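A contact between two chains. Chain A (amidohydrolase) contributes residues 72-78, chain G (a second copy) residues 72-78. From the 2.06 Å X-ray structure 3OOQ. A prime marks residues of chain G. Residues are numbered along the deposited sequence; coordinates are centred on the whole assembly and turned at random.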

# COMPACT_ATOMS: atom_id res chain seq x y z
N GLY A 72 25.38 20.76 -2.04
CA GLY A 72 25.48 20.66 -3.50
C GLY A 72 25.13 19.30 -4.09
O GLY A 72 25.52 18.98 -5.23
N VAL A 73 24.34 18.53 -3.35
CA VAL A 73 24.23 17.11 -3.59
C VAL A 73 22.78 16.56 -3.52
O VAL A 73 22.42 15.61 -4.24
CB VAL A 73 25.26 16.43 -2.64
CG1 VAL A 73 24.64 15.57 -1.58
CG2 VAL A 73 26.39 15.83 -3.42
N GLY A 74 21.95 17.18 -2.66
CA GLY A 74 20.54 16.78 -2.49
C GLY A 74 20.21 16.22 -1.12
O GLY A 74 21.03 15.52 -0.49
N TYR A 75 19.01 16.54 -0.65
CA TYR A 75 18.49 16.13 0.68
C TYR A 75 18.60 14.63 0.94
O TYR A 75 18.74 14.21 2.09
CB TYR A 75 17.00 16.48 0.80
CG TYR A 75 16.65 17.93 1.09
CD1 TYR A 75 16.43 18.84 0.04
CD2 TYR A 75 16.48 18.37 2.40
CE1 TYR A 75 16.08 20.19 0.31
CE2 TYR A 75 16.14 19.71 2.69
CZ TYR A 75 15.94 20.61 1.63
OH TYR A 75 15.59 21.92 1.92
N TYR A 76 18.51 13.82 -0.11
CA TYR A 76 18.52 12.36 0.02
C TYR A 76 19.81 11.83 0.67
O TYR A 76 19.82 10.74 1.26
CB TYR A 76 18.33 11.70 -1.35
CG TYR A 76 18.32 10.18 -1.29
CD1 TYR A 76 17.37 9.50 -0.52
CD2 TYR A 76 19.28 9.41 -1.99
CE1 TYR A 76 17.35 8.11 -0.44
CE2 TYR A 76 19.26 8.00 -1.92
CZ TYR A 76 18.29 7.36 -1.13
OH TYR A 76 18.24 5.99 -1.04
N TYR A 77 20.88 12.60 0.55
CA TYR A 77 22.16 12.13 1.04
C TYR A 77 22.49 12.54 2.46
O TYR A 77 23.55 12.19 2.96
CB TYR A 77 23.27 12.56 0.11
CG TYR A 77 23.19 11.87 -1.24
CD1 TYR A 77 23.46 10.50 -1.37
CD2 TYR A 77 22.85 12.60 -2.39
CE1 TYR A 77 23.40 9.87 -2.62
CE2 TYR A 77 22.79 11.99 -3.63
CZ TYR A 77 23.08 10.63 -3.76
OH TYR A 77 23.02 10.04 -5.01
N SER A 78 21.59 13.28 3.11
CA SER A 78 21.86 13.78 4.46
C SER A 78 22.09 12.64 5.46
O SER A 78 21.36 11.63 5.46
CB SER A 78 20.71 14.67 4.97
OG SER A 78 21.02 15.18 6.27
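Chain G 72-78: GVGYYYS

This is a small, nearly symmetric contact between two copies of the same loop, in which each chain reaches across with Tyr77 to the backbone carbonyl of Val73 in the other. The two stretches bury 165 Å² together, and Tyr77 and Tyr77′ account for most of it.

The backbone of chain G follows that of chain A closely. In both chains Gly72, Val73 and Gly74 form an irregular loop, residues 75-77 make a short 3-10 segment, and Ser78 leaves it in an extended conformation. Gly72 and Gly72′ have positive phi, 82° and 84°. Gly74 and Gly74′ also have positive phi, 114° and 118°, with psi 144° in both. The 3-10 segment is held within each chain by backbone hydrogen bonds. Tyr77 N donates to Gly74 O at 3.1 Å, and Ser78 N to Tyr75 O at 3.2 Å. In chain G, Tyr77′ N donates to Gly74′ O at 3.1 Å, and Ser78′ N to Tyr75′ O at 3.1 Å.

The nearest CA atoms across the contact are those of Val73 and Val73′, 8.0 Å apart. The main chains therefore do not pair as strands do. They are bridged by the side chains of Tyr77 and Tyr77′.

Tyr77 has its CA-to-CB bond directed toward chain G, with chi1 in the m well at -67°. Its hydroxyl OH lies 2.9 Å from Val73′ O and donates a weak hydrogen bond to it, although the same proton has another acceptor within reach. Tyr77′ takes the same m rotamer, with chi1 at -62°, and its CA-to-CB bond is also directed toward chain A. Tyr77′ OH lies 3.0 Å from Val73 O. The exchange thus pairs residue 77 of each copy with residue 73 of the other.

The two rings also meet. Tyr77 CE2 and Tyr77′ CE2 are 4.2 Å apart, and each atom lies at the edge of the opposing ring, near its plane. This is an edge-to-edge apolar contact, with no ring face covering the other.

Gly74 borders the site of the arriving hydroxyl. Its CA is 4.0 Å from Tyr77′ OH, and the CA of Gly74′ is 3.9 Å from Tyr77 OH. An ideal CB on Gly74 would lie 2.5 Å from Tyr77′ OH, and one on Gly74′ 2.5 Å from Tyr77 OH, a clash in both cases. It would also be jammed against the carbonyl O of the preceding residue, so the backbone alone already calls for glycine here.

The remaining side chains play little part. Val73 and Val73′ are set sideways, and it is their carbonyls that make the close contacts. Tyr76 and Tyr76′ start toward the partner stretch, but the closest approaches are Tyr76 CB to Tyr77′ OH at 5.6 Å and Tyr76′ CB to Tyr77 OH at 5.7 Å. Tyr75 and Tyr75′ begin sideways and their ends lead away. Ser78 and Ser78′ are out of reach, and each OG hydrogen-bonds elsewhere in the structure.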

# COMPACT_ATOMS: atom_id res chain seq x y z
N GLY G 72 28.94 10.19 -11.48
CA GLY G 72 29.44 10.58 -10.16
C GLY G 72 28.36 11.24 -9.31
O GLY G 72 28.66 12.06 -8.44
N VAL G 73 27.12 10.83 -9.53
CA VAL G 73 25.97 11.55 -9.02
C VAL G 73 24.87 10.64 -8.44
O VAL G 73 24.24 10.98 -7.43
CB VAL G 73 25.48 12.48 -10.16
CG1 VAL G 73 24.02 12.34 -10.46
CG2 VAL G 73 25.98 13.91 -9.94
N GLY G 74 24.66 9.47 -9.05
CA GLY G 74 23.66 8.50 -8.58
C GLY G 74 22.58 8.25 -9.61
O GLY G 74 22.17 9.17 -10.33
N TYR G 75 22.11 7.00 -9.68
CA TYR G 75 21.11 6.57 -10.67
C TYR G 75 19.78 7.35 -10.60
O TYR G 75 19.06 7.46 -11.60
CB TYR G 75 20.81 5.07 -10.50
CG TYR G 75 21.73 4.11 -11.24
CD1 TYR G 75 22.72 3.38 -10.56
CD2 TYR G 75 21.59 3.91 -12.62
CE1 TYR G 75 23.56 2.48 -11.25
CE2 TYR G 75 22.42 3.02 -13.32
CZ TYR G 75 23.40 2.31 -12.64
OH TYR G 75 24.21 1.44 -13.34
N TYR G 76 19.47 7.91 -9.43
CA TYR G 76 18.24 8.67 -9.26
C TYR G 76 18.15 9.84 -10.23
O TYR G 76 17.06 10.19 -10.67
CB TYR G 76 18.09 9.19 -7.82
CG TYR G 76 16.83 10.01 -7.62
CD1 TYR G 76 15.56 9.43 -7.78
CD2 TYR G 76 16.90 11.38 -7.30
CE1 TYR G 76 14.39 10.18 -7.62
CE2 TYR G 76 15.73 12.14 -7.12
CZ TYR G 76 14.48 11.53 -7.29
OH TYR G 76 13.33 12.24 -7.14
N TYR G 77 19.30 10.44 -10.58
CA TYR G 77 19.31 11.62 -11.44
C TYR G 77 19.39 11.35 -12.93
O TYR G 77 19.55 12.28 -13.74
CB TYR G 77 20.45 12.54 -11.04
CG TYR G 77 20.34 13.07 -9.64
CD1 TYR G 77 19.44 14.09 -9.33
CD2 TYR G 77 21.17 12.59 -8.62
CE1 TYR G 77 19.34 14.61 -8.07
CE2 TYR G 77 21.09 13.11 -7.33
CZ TYR G 77 20.17 14.12 -7.07
OH TYR G 77 20.06 14.65 -5.81
N SER G 78 19.30 10.08 -13.32
CA SER G 78 19.33 9.74 -14.72
C SER G 78 18.15 10.29 -15.53
O SER G 78 17.00 10.22 -15.11
CB SER G 78 19.39 8.22 -14.89
OG SER G 78 19.44 7.94 -16.28